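PDB 4G1P: Cys-Gly metallodipeptidase DUG1 from Saccharomyces cerevisiae, which hydrolyses the dipeptide Cys-Gly as a dinuclear metallopeptidase and serves as the catalytic component of the glutathione-degrading complex. Local coordinates for residues S346-P351 against G420-I425; M353-L358 against I384-Y389; I146-A151 against G463-M468. All coordinates share one frame; numbering follows the deposited sequence.

In this M20-family peptidase, interaction 3 spans the chain most widely, pairing helix 135-154 with helix 458-477. Between them in sequence, interaction 1 joins strand 340-349 to the loop after strand 415-419, and within that interval interaction 2 ties helix 355-371 to strand 378-391. Interactions 1 and 2 reach the same mixed sheet, lie with centres about 8 Å apart and touch through Y389, which packs on V350 and P351. The centre of interaction 3 is about 28 Å from that of interaction 1 and about 35 Å from that of interaction 2, and it touches neither. Interaction 1 takes part in ligand binding, interaction 2 packs a helix start on the strand beside it, and interaction 3 is helix packing.

Interaction 1: residues S346-P351 against G420-I425; sequences SIRTVP and GGSIPI. With CYS (cysteine), chain E.
R348 is brought to S422 by two successive turns of its chain: CG lies beside the backbone N and anti to the carbonyl carbon (chi1 -65°), and the chain bends again at chi2 before running extended to the guanidinium. S422 has the same first-torsion arrangement, and its OG meets this group at the edge, near the plane. The bond from R348 NH1 to S422 OG is 2.7 Å long but weak, because the N-H points well off the oxygen (127°). A much straighter bond (168°) goes from R348 NH1 to O of the bound cysteine, at 2.9 Å, also near the guanidinium plane. One nitrogen therefore serves both the protein loop and the ligand, and the better alignment belongs to the ligand. The positive charge so placed is likely to polarise the cysteine carbonyl, the group that would form the peptide bond with glycine in Cys-Gly. Farther back along the chain, R348 CD packs 3.8 Å from G420 O, which lies obliquely to the guanidinium.

Second-shell bonds fix the parts. S422 OG is hydrogen-bonded to the backbone oxygen of R216, and R348 NH2 to S234 OG of the second subunit, so the second subunit helps to hold the arginine that meets the cysteine. S422 also touches the bound glycine. Structurally, the contact joins strand 340-349 to the loop that leads from strand 415-419 into helix 426-433, with strand 210-226 between them: R348 and S422 both pack on its C218, while the backbones of I347 and T349 pair with N219 and G217.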
ATOM      1  N   SER A 346       0.467   5.812  15.207  1.00 21.82           N
ATOM      2  CA  SER A 346       1.117   5.661  16.505  1.00 22.10           C
ATOM      3  C   SER A 346       1.130   6.952  17.324  1.00 21.52           C
ATOM      4  O   SER A 346       1.034   8.070  16.786  1.00 19.85           O
ATOM      5  CB  SER A 346       2.529   5.116  16.336  1.00 17.64           C
ATOM      6  OG  SER A 346       3.261   5.936  15.455  1.00 14.95           O
ATOM      7  N   ILE A 347       1.230   6.781  18.638  1.00 19.79           N
ATOM      8  CA  ILE A 347       1.340   7.908  19.542  1.00 19.79           C
ATOM      9  C   ILE A 347       2.668   7.857  20.291  1.00 23.57           C
ATOM     10  O   ILE A 347       3.044   6.826  20.864  1.00 21.79           O
ATOM     11  CB  ILE A 347       0.175   7.943  20.539  1.00 23.83           C
ATOM     12  CG1 ILE A 347      -1.170   8.011  19.785  1.00 25.09           C
ATOM     13  CG2 ILE A 347       0.333   9.122  21.474  1.00 20.22           C
ATOM     14  CD1 ILE A 347      -2.414   7.924  20.675  1.00 15.18           C
ATOM     15  N   ARG A 348       3.396   8.965  20.253  1.00 22.82           N
ATOM     16  CA  ARG A 348       4.609   9.097  21.046  1.00 22.90           C
ATOM     17  C   ARG A 348       4.232   9.512  22.456  1.00 22.69           C
ATOM     18  O   ARG A 348       3.645  10.567  22.665  1.00 23.95           O
ATOM     19  CB  ARG A 348       5.553  10.118  20.415  1.00 24.79           C
ATOM     20  CG  ARG A 348       6.091   9.697  19.042  1.00 21.15           C
ATOM     21  CD  ARG A 348       7.070   8.537  19.128  1.00 18.42           C
ATOM     22  NE  ARG A 348       7.369   8.010  17.804  1.00 22.08           N
ATOM     23  CZ  ARG A 348       8.282   7.074  17.537  1.00 25.70           C
ATOM     24  NH1 ARG A 348       9.047   6.561  18.502  1.00 19.25           N
ATOM     25  NH2 ARG A 348       8.445   6.667  16.280  1.00 23.55           N
ATOM     26  N   THR A 349       4.546   8.671  23.430  1.00 24.12           N
ATOM     27  CA  THR A 349       4.139   8.959  24.797  1.00 27.24           C
ATOM     28  C   THR A 349       5.197   9.720  25.596  1.00 27.21           C
ATOM     29  O   THR A 349       6.394   9.600  25.356  1.00 23.95           O
ATOM     30  CB  THR A 349       3.754   7.682  25.536  1.00 25.93           C
ATOM     31  OG1 THR A 349       4.918   6.882  25.719  1.00 27.78           O
ATOM     32  CG2 THR A 349       2.740   6.889  24.722  1.00 26.79           C
ATOM     33  N   VAL A 350       4.726  10.518  26.543  1.00 30.57           N
ATOM     34  CA  VAL A 350       5.580  11.295  27.418  1.00 27.75           C
ATOM     35  C   VAL A 350       5.094  11.069  28.834  1.00 33.63           C
ATOM     36  O   VAL A 350       4.026  10.487  29.034  1.00 35.70           O
ATOM     37  CB  VAL A 350       5.455  12.778  27.101  1.00 27.42           C
ATOM     38  CG1 VAL A 350       5.907  13.059  25.667  1.00 29.45           C
ATOM     39  CG2 VAL A 350       4.027  13.232  27.327  1.00 28.00           C
ATOM     40  N   PRO A 351       5.869  11.510  29.837  1.00 38.02           N
ATOM     41  CA  PRO A 351       5.266  11.476  31.172  1.00 34.38           C
ATOM     42  C   PRO A 351       4.122  12.502  31.266  1.00 31.80           C
ATOM     43  O   PRO A 351       4.209  13.581  30.676  1.00 30.15           O
ATOM     44  CB  PRO A 351       6.429  11.855  32.083  1.00 34.96           C
ATOM     45  CG  PRO A 351       7.364  12.627  31.199  1.00 31.95           C
ATOM     46  CD  PRO A 351       7.271  11.969  29.875  1.00 33.10           C
ATOM     47  N   GLY A 420      12.973  12.530  20.629  1.00 26.51           N
ATOM     48  CA  GLY A 420      11.650  12.304  20.075  1.00 23.12           C
ATOM     49  C   GLY A 420      11.434  10.830  19.791  1.00 24.95           C
ATOM     50  O   GLY A 420      10.318  10.318  19.878  1.00 22.97           O
ATOM     51  N   GLY A 421      12.518  10.138  19.458  1.00 27.36           N
ATOM     52  CA  GLY A 421      12.457   8.721  19.160  1.00 23.81           C
ATOM     53  C   GLY A 421      12.313   7.884  20.412  1.00 25.76           C
ATOM     54  O   GLY A 421      12.177   8.428  21.511  1.00 28.63           O
ATOM     55  N   SER A 422      12.369   6.563  20.244  1.00 23.92           N
ATOM     56  CA  SER A 422      12.119   5.628  21.325  1.00 21.36           C
ATOM     57  C   SER A 422      13.099   4.475  21.336  1.00 27.96           C
ATOM     58  O   SER A 422      13.518   3.987  20.293  1.00 29.21           O
ATOM     59  CB  SER A 422      10.723   5.059  21.188  1.00 19.46           C
ATOM     60  OG  SER A 422       9.804   6.114  21.090  1.00 23.95           O
ATOM     61  N   ILE A 423      13.467   4.036  22.528  1.00 29.57           N
ATOM     62  CA  ILE A 423      14.210   2.800  22.668  1.00 23.43           C
ATOM     63  C   ILE A 423      13.536   2.018  23.767  1.00 24.71           C
ATOM     64  O   ILE A 423      13.945   2.066  24.900  1.00 27.50           O
ATOM     65  CB  ILE A 423      15.664   3.041  23.026  1.00 23.80           C
ATOM     66  CG1 ILE A 423      16.303   4.017  22.033  1.00 25.45           C
ATOM     67  CG2 ILE A 423      16.404   1.726  23.049  1.00 25.85           C
ATOM     68  CD1 ILE A 423      17.666   4.548  22.461  1.00 22.05           C
ATOM     69  N   PRO A 424      12.471   1.302  23.421  1.00 30.05           N
ATOM     70  CA  PRO A 424      11.602   0.566  24.339  1.00 28.67           C
ATOM     71  C   PRO A 424      12.231  -0.053  25.601  1.00 27.78           C
ATOM     72  O   PRO A 424      11.641   0.179  26.654  1.00 32.55           O
ATOM     73  CB  PRO A 424      11.009  -0.508  23.433  1.00 27.28           C
ATOM     74  CG  PRO A 424      10.855   0.219  22.128  1.00 27.62           C
ATOM     75  CD  PRO A 424      12.031   1.151  22.022  1.00 24.92           C
ATOM     76  N   ILE A 425      13.337  -0.802  25.536  1.00 21.53           N
ATOM     77  CA  ILE A 425      13.801  -1.506  26.749  1.00 26.83           C
ATOM     78  C   ILE A 425      14.606  -0.674  27.728  1.00 26.39           C
ATOM     79  O   ILE A 425      15.007  -1.189  28.775  1.00 27.36           O
ATOM     80  CB  ILE A 425      14.660  -2.780  26.480  1.00 30.39           C
ATOM     81  CG1 ILE A 425      15.484  -2.623  25.210  1.00 27.11           C
ATOM     82  CG2 ILE A 425      13.808  -4.049  26.505  1.00 31.46           C
ATOM     83  CD1 ILE A 425      16.586  -1.627  25.349  1.00 22.67           C
TER
HETATM   84  N   CYS E 504      11.760   2.523  15.789  1.00 36.02           N
HETATM   85  CA  CYS E 504      10.388   2.728  16.209  1.00 32.93           C
HETATM   86  C   CYS E 504      10.217   4.183  16.654  1.00 23.46           C
HETATM   87  O   CYS E 504      10.946   4.671  17.517  1.00 23.01           O
HETATM   88  CB  CYS E 504      10.003   1.739  17.311  1.00 31.10           C
HETATM   89  SG  CYS E 504       8.327   1.867  17.855  1.00 49.16           S

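Interaction 2: residues M353-L358 against I384-Y389; sequences MDSEKL and IHDGAY
S355 OG donates to D386 OD2 at 2.8 Å, arriving on the anti side of the carboxylate and only 16° out of its plane. At the other end, Y389 presents a ring edge to the backbone, with CE2 3.1 Å from M353 O and that oxygen in the ring plane. The serine hydroxyl is swung into place by its first torsion (chi1 -174°), which sets OG trans to the backbone N.

The next shell holds the helix start still. D354 is the N-cap of helix 355-371, its OD2 accepting from K357 N at 3.2 Å from above the carboxylate plane. N219 ND2 adds a weak bond to S355 OG, and the ring of Y389 also packs against T349 and P351. Replacing Y389 by a serine would remove the edge lying against M353 O and would probably leave a gap between the turn before the helix and the strand.

Chemically, the S355 bond brings the D386 carboxylate to the first turn of a helix, where the positive end of the helix dipole would probably favour its negative charge slightly, D386 being exposed; E356 OE1, 5.7 Å from D386 OD2, would partly oppose this.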
ATOM      1  N   MET A 353       2.004   9.700  30.760  1.00 36.00           N
ATOM      2  CA  MET A 353       0.979   8.910  30.072  1.00 35.68           C
ATOM      3  C   MET A 353       1.060   7.418  30.409  1.00 35.80           C
ATOM      4  O   MET A 353       2.109   6.802  30.253  1.00 44.56           O
ATOM      5  CB  MET A 353       1.083   9.122  28.561  1.00 30.23           C
ATOM      6  CG  MET A 353       0.808  10.544  28.144  1.00 28.24           C
ATOM      7  SD  MET A 353       1.303  10.916  26.455  1.00 33.25           S
ATOM      8  CE  MET A 353       0.243   9.781  25.550  1.00 28.76           C
ATOM      9  N   ASP A 354      -0.038   6.841  30.890  1.00 30.57           N
ATOM     10  CA  ASP A 354      -0.086   5.402  31.148  1.00 31.06           C
ATOM     11  C   ASP A 354      -0.460   4.649  29.870  1.00 34.02           C
ATOM     12  O   ASP A 354      -1.417   5.021  29.187  1.00 34.08           O
ATOM     13  CB  ASP A 354      -1.085   5.081  32.268  1.00 28.37           C
ATOM     14  CG  ASP A 354      -1.230   3.580  32.520  1.00 37.93           C
ATOM     15  OD1 ASP A 354      -0.206   2.872  32.633  1.00 38.28           O
ATOM     16  OD2 ASP A 354      -2.378   3.097  32.591  1.00 43.19           O
ATOM     17  N   SER A 355       0.291   3.596  29.558  1.00 29.97           N
ATOM     18  CA  SER A 355       0.086   2.832  28.330  1.00 31.69           C
ATOM     19  C   SER A 355      -1.352   2.334  28.234  1.00 36.36           C
ATOM     20  O   SER A 355      -2.077   2.669  27.285  1.00 32.83           O
ATOM     21  CB  SER A 355       1.065   1.655  28.259  1.00 33.79           C
ATOM     22  OG  SER A 355       0.982   0.976  27.012  1.00 38.13           O
ATOM     23  N   GLU A 356      -1.745   1.550  29.238  1.00 36.29           N
ATOM     24  CA  GLU A 356      -3.099   1.016  29.375  1.00 33.10           C
ATOM     25  C   GLU A 356      -4.194   2.056  29.150  1.00 37.22           C
ATOM     26  O   GLU A 356      -5.026   1.909  28.252  1.00 37.12           O
ATOM     27  CB  GLU A 356      -3.271   0.438  30.771  1.00 39.87           C
ATOM     28  CG  GLU A 356      -3.888  -0.939  30.809  1.00 49.26           C
ATOM     29  CD  GLU A 356      -2.861  -2.025  30.597  1.00 58.23           C
ATOM     30  OE1 GLU A 356      -1.704  -1.675  30.277  1.00 55.47           O
ATOM     31  OE2 GLU A 356      -3.206  -3.220  30.760  1.00 59.96           O
ATOM     32  N   LYS A 357      -4.198   3.103  29.972  1.00 37.99           N
ATOM     33  CA  LYS A 357      -5.214   4.145  29.853  1.00 39.86           C
ATOM     34  C   LYS A 357      -5.245   4.776  28.457  1.00 35.66           C
ATOM     35  O   LYS A 357      -6.313   5.072  27.922  1.00 36.68           O
ATOM     36  CB  LYS A 357      -5.041   5.226  30.929  1.00 35.28           C
ATOM     37  CG  LYS A 357      -6.217   6.218  30.970  1.00 42.78           C
ATOM     38  CD  LYS A 357      -6.120   7.206  32.140  1.00 53.26           C
ATOM     39  CE  LYS A 357      -7.261   8.244  32.129  1.00 53.95           C
ATOM     40  NZ  LYS A 357      -6.863   9.585  31.564  1.00 46.26           N
ATOM     41  N   LEU A 358      -4.069   4.979  27.878  1.00 35.06           N
ATOM     42  CA  LEU A 358      -3.973   5.597  26.571  1.00 32.12           C
ATOM     43  C   LEU A 358      -4.686   4.724  25.555  1.00 35.09           C
ATOM     44  O   LEU A 358      -5.448   5.211  24.720  1.00 33.19           O
ATOM     45  CB  LEU A 358      -2.513   5.775  26.171  1.00 28.50           C
ATOM     46  CG  LEU A 358      -2.327   6.305  24.755  1.00 21.02           C
ATOM     47  CD1 LEU A 358      -3.027   7.610  24.596  1.00 21.88           C
ATOM     48  CD2 LEU A 358      -0.883   6.468  24.439  1.00 24.48           C
ATOM     49  N   ILE A 384      -0.651  -2.682  18.369  1.00 21.91           N
ATOM     50  CA  ILE A 384       0.304  -3.594  17.755  1.00 28.94           C
ATOM     51  C   ILE A 384       1.528  -3.790  18.645  1.00 33.01           C
ATOM     52  O   ILE A 384       1.947  -4.918  18.884  1.00 41.51           O
ATOM     53  CB  ILE A 384       0.754  -3.132  16.372  1.00 24.25           C
ATOM     54  CG1 ILE A 384      -0.454  -3.043  15.432  1.00 23.65           C
ATOM     55  CG2 ILE A 384       1.830  -4.078  15.858  1.00 21.91           C
ATOM     56  CD1 ILE A 384      -0.166  -2.423  14.075  1.00 22.67           C
ATOM     57  N   HIS A 385       2.105  -2.690  19.120  1.00 29.01           N
ATOM     58  CA  HIS A 385       3.156  -2.764  20.124  1.00 30.63           C
ATOM     59  C   HIS A 385       3.225  -1.496  20.968  1.00 35.09           C
ATOM     60  O   HIS A 385       2.791  -0.422  20.536  1.00 30.73           O
ATOM     61  CB  HIS A 385       4.523  -3.100  19.501  1.00 30.66           C
ATOM     62  CG  HIS A 385       5.126  -1.997  18.687  1.00 31.66           C
ATOM     63  ND1 HIS A 385       5.464  -2.158  17.359  1.00 34.09           N
ATOM     64  CD2 HIS A 385       5.494  -0.734  19.017  1.00 35.40           C
ATOM     65  CE1 HIS A 385       5.995  -1.034  16.902  1.00 34.34           C
ATOM     66  NE2 HIS A 385       6.020  -0.152  17.886  1.00 30.75           N
ATOM     67  N   ASP A 386       3.758  -1.633  22.181  1.00 35.58           N
ATOM     68  CA  ASP A 386       3.983  -0.477  23.041  1.00 33.39           C
ATOM     69  C   ASP A 386       5.395  -0.499  23.609  1.00 32.99           C
ATOM     70  O   ASP A 386       5.983  -1.563  23.796  1.00 36.97           O
ATOM     71  CB  ASP A 386       2.913  -0.369  24.143  1.00 30.84           C
ATOM     72  CG  ASP A 386       2.956  -1.523  25.150  1.00 34.37           C
ATOM     73  OD1 ASP A 386       3.733  -2.495  24.990  1.00 36.81           O
ATOM     74  OD2 ASP A 386       2.182  -1.449  26.126  1.00 37.21           O
ATOM     75  N   GLY A 387       5.938   0.687  23.852  1.00 30.41           N
ATOM     76  CA  GLY A 387       7.272   0.837  24.402  1.00 28.01           C
ATOM     77  C   GLY A 387       7.248   2.047  25.314  1.00 29.56           C
ATOM     78  O   GLY A 387       6.652   3.066  24.961  1.00 27.90           O
ATOM     79  N   ALA A 388       7.880   1.940  26.481  1.00 28.41           N
ATOM     80  CA  ALA A 388       7.742   2.958  27.517  1.00 24.60           C
ATOM     81  C   ALA A 388       8.563   4.192  27.235  1.00 24.71           C
ATOM     82  O   ALA A 388       9.590   4.120  26.573  1.00 27.21           O
ATOM     83  CB  ALA A 388       8.117   2.398  28.852  1.00 26.69           C
ATOM     84  N   TYR A 389       8.099   5.331  27.733  1.00 24.80           N
ATOM     85  CA  TYR A 389       8.927   6.525  27.746  1.00 23.98           C
ATOM     86  C   TYR A 389       9.942   6.420  28.881  1.00 29.15           C
ATOM     87  O   TYR A 389       9.823   5.559  29.756  1.00 32.99           O
ATOM     88  CB  TYR A 389       8.072   7.780  27.896  1.00 27.01           C
ATOM     89  CG  TYR A 389       7.224   7.834  29.146  1.00 33.01           C
ATOM     90  CD1 TYR A 389       7.779   8.189  30.375  1.00 34.25           C
ATOM     91  CD2 TYR A 389       5.866   7.566  29.097  1.00 34.38           C
ATOM     92  CE1 TYR A 389       7.017   8.253  31.510  1.00 33.60           C
ATOM     93  CE2 TYR A 389       5.088   7.629  30.235  1.00 35.34           C
ATOM     94  CZ  TYR A 389       5.673   7.975  31.435  1.00 39.71           C
ATOM     95  OH  TYR A 389       4.913   8.038  32.572  1.00 47.52           O
TER

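Interaction 3: residues I146-A151 against G463-M468; sequences INVVDA and GGMKTM
N147 comes first along helix 146-151 among the residues that reach helix 463-468, and it meets the sulfur of M465. Its CG stands beside the backbone N (chi1 -57°), a setting that carries the amide toward the facing helix, where N147 ND2 gives M465 SD a weak bond of 3.4 Å. The two side chains cross obliquely, and N147 CB lies 3.4 Å from the same sulfur, so SD rests against the base of the asparagine as well as its amide nitrogen. The other end of the amide is occupied too: N147 OD1 is hydrogen-bonded to R22 NH1, a firmer polar link that should keep the amide from flipping over.

V148 follows, and the contact becomes mainly apolar. A single branch does the touching: CG2 lies nearest to M465 O, 3.5 Å away, and packs on M465 CB at 4.1 Å and M468 CB at 4.2 Å. This methyl sits between two residues three apart in sequence, from successive turns on the same face of the helix, and the CA atoms of V148 and M465, 6.3 Å apart, mark where the helices come nearest. The short axes pass 9.5 Å from each other and cross at -64°, a steep angle consistent with so few residues meeting.

Helix 135-154 carries the zinc ligand D137 nearer its start, while M468 on the facing helix touches S199 and L440 in the loops just after strands 195-198 and 437-439. F19 of helix 16-28 packs on both N147 and M465, and helix 397-410 flanks T467 on helix 458-477.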
ATOM      1  N   ILE A 146      32.606  -3.123  19.415  1.00 18.65           N
ATOM      2  CA  ILE A 146      33.629  -4.125  19.126  1.00 17.42           C
ATOM      3  C   ILE A 146      34.922  -3.498  18.600  1.00 18.54           C
ATOM      4  O   ILE A 146      36.011  -3.894  19.010  1.00 16.24           O
ATOM      5  CB  ILE A 146      33.135  -5.170  18.137  1.00 17.33           C
ATOM      6  CG1 ILE A 146      31.764  -5.682  18.572  1.00 14.86           C
ATOM      7  CG2 ILE A 146      34.160  -6.300  18.000  1.00 14.63           C
ATOM      8  CD1 ILE A 146      31.091  -6.539  17.545  1.00 15.14           C
ATOM      9  N   ASN A 147      34.793  -2.528  17.696  1.00 17.55           N
ATOM     10  CA  ASN A 147      35.939  -1.771  17.204  1.00 16.42           C
ATOM     11  C   ASN A 147      36.773  -1.246  18.370  1.00 20.75           C
ATOM     12  O   ASN A 147      38.003  -1.426  18.429  1.00 17.75           O
ATOM     13  CB  ASN A 147      35.460  -0.607  16.338  1.00 14.69           C
ATOM     14  CG  ASN A 147      34.594  -1.068  15.163  1.00 21.12           C
ATOM     15  OD1 ASN A 147      34.713  -2.208  14.704  1.00 19.65           O
ATOM     16  ND2 ASN A 147      33.716  -0.182  14.676  1.00 16.58           N
ATOM     17  N   VAL A 148      36.074  -0.623  19.315  1.00 19.38           N
ATOM     18  CA  VAL A 148      36.693  -0.091  20.507  1.00 19.26           C
ATOM     19  C   VAL A 148      37.452  -1.152  21.309  1.00 21.41           C
ATOM     20  O   VAL A 148      38.594  -0.923  21.711  1.00 20.09           O
ATOM     21  CB  VAL A 148      35.669   0.619  21.385  1.00 18.63           C
ATOM     22  CG1 VAL A 148      36.286   0.962  22.753  1.00 15.87           C
ATOM     23  CG2 VAL A 148      35.177   1.862  20.669  1.00 16.92           C
ATOM     24  N   VAL A 149      36.834  -2.309  21.539  1.00 17.98           N
ATOM     25  CA  VAL A 149      37.566  -3.385  22.200  1.00 20.45           C
ATOM     26  C   VAL A 149      38.831  -3.721  21.407  1.00 21.37           C
ATOM     27  O   VAL A 149      39.902  -3.890  21.974  1.00 26.24           O
ATOM     28  CB  VAL A 149      36.713  -4.643  22.403  1.00 18.18           C
ATOM     29  CG1 VAL A 149      37.567  -5.769  22.919  1.00 19.42           C
ATOM     30  CG2 VAL A 149      35.593  -4.368  23.365  1.00 16.33           C
ATOM     31  N   ASP A 150      38.718  -3.757  20.088  1.00 18.76           N
ATOM     32  CA  ASP A 150      39.863  -4.057  19.259  1.00 20.62           C
ATOM     33  C   ASP A 150      40.959  -3.012  19.416  1.00 24.50           C
ATOM     34  O   ASP A 150      42.139  -3.342  19.423  1.00 22.34           O
ATOM     35  CB  ASP A 150      39.455  -4.163  17.792  1.00 17.30           C
ATOM     36  CG  ASP A 150      38.775  -5.467  17.480  1.00 22.26           C
ATOM     37  OD1 ASP A 150      38.880  -6.396  18.311  1.00 22.99           O
ATOM     38  OD2 ASP A 150      38.142  -5.567  16.406  1.00 20.79           O
ATOM     39  N   ALA A 151      40.569  -1.751  19.533  1.00 22.16           N
ATOM     40  CA  ALA A 151      41.552  -0.685  19.541  1.00 20.37           C
ATOM     41  C   ALA A 151      42.366  -0.711  20.830  1.00 25.93           C
ATOM     42  O   ALA A 151      43.579  -0.531  20.794  1.00 26.57           O
ATOM     43  CB  ALA A 151      40.883   0.656  19.352  1.00 19.67           C
ATOM     44  N   GLY A 463      34.629   9.780  15.629  1.00 20.07           N
ATOM     45  CA  GLY A 463      34.418  10.570  16.829  1.00 17.50           C
ATOM     46  C   GLY A 463      33.662   9.812  17.905  1.00 21.66           C
ATOM     47  O   GLY A 463      33.995   9.900  19.099  1.00 20.99           O
ATOM     48  N   GLY A 464      32.652   9.049  17.482  1.00 18.81           N
ATOM     49  CA  GLY A 464      31.819   8.308  18.407  1.00 14.83           C
ATOM     50  C   GLY A 464      32.566   7.151  19.041  1.00 17.44           C
ATOM     51  O   GLY A 464      32.309   6.782  20.192  1.00 15.70           O
ATOM     52  N   MET A 465      33.490   6.563  18.290  1.00 17.03           N
ATOM     53  CA  MET A 465      34.253   5.438  18.810  1.00 17.43           C
ATOM     54  C   MET A 465      35.219   5.914  19.878  1.00 18.42           C
ATOM     55  O   MET A 465      35.308   5.331  20.968  1.00 18.97           O
ATOM     56  CB  MET A 465      35.013   4.733  17.692  1.00 17.10           C
ATOM     57  CG  MET A 465      34.200   3.649  17.001  1.00 18.17           C
ATOM     58  SD  MET A 465      35.129   2.769  15.724  1.00 17.17           S
ATOM     59  CE  MET A 465      35.206   4.024  14.441  1.00 15.70           C
ATOM     60  N   LYS A 466      35.937   6.985  19.552  1.00 19.09           N
ATOM     61  CA  LYS A 466      36.858   7.603  20.479  1.00 16.52           C
ATOM     62  C   LYS A 466      36.083   8.088  21.689  1.00 18.27           C
ATOM     63  O   LYS A 466      36.576   7.998  22.809  1.00 18.55           O
ATOM     64  CB  LYS A 466      37.601   8.750  19.799  1.00 17.55           C
ATOM     65  CG  LYS A 466      38.499   8.286  18.657  1.00 17.62           C
ATOM     66  CD  LYS A 466      39.121   9.446  17.904  1.00 19.11           C
ATOM     67  CE  LYS A 466      40.204   8.974  16.933  1.00 21.47           C
ATOM     68  NZ  LYS A 466      40.885  10.098  16.236  1.00 20.44           N
ATOM     69  N   THR A 467      34.861   8.575  21.478  1.00 15.25           N
ATOM     70  CA  THR A 467      34.057   9.027  22.608  1.00 18.10           C
ATOM     71  C   THR A 467      33.627   7.844  23.479  1.00 19.68           C
ATOM     72  O   THR A 467      33.621   7.923  24.714  1.00 18.46           O
ATOM     73  CB  THR A 467      32.834   9.870  22.173  1.00 19.88           C
ATOM     74  OG1 THR A 467      33.283  11.076  21.552  1.00 18.89           O
ATOM     75  CG2 THR A 467      31.975  10.248  23.377  1.00 16.50           C
ATOM     76  N   MET A 468      33.290   6.737  22.839  1.00 16.24           N
ATOM     77  CA  MET A 468      32.973   5.533  23.582  1.00 17.10           C
ATOM     78  C   MET A 468      34.194   5.057  24.376  1.00 18.06           C
ATOM     79  O   MET A 468      34.074   4.601  25.516  1.00 20.57           O
ATOM     80  CB  MET A 468      32.505   4.423  22.635  1.00 18.05           C
ATOM     81  CG  MET A 468      31.158   4.630  21.969  1.00 13.89           C
ATOM     82  SD  MET A 468      30.932   3.291  20.772  1.00 20.81           S
ATOM     83  CE  MET A 468      29.171   3.335  20.417  1.00 15.54           C
TER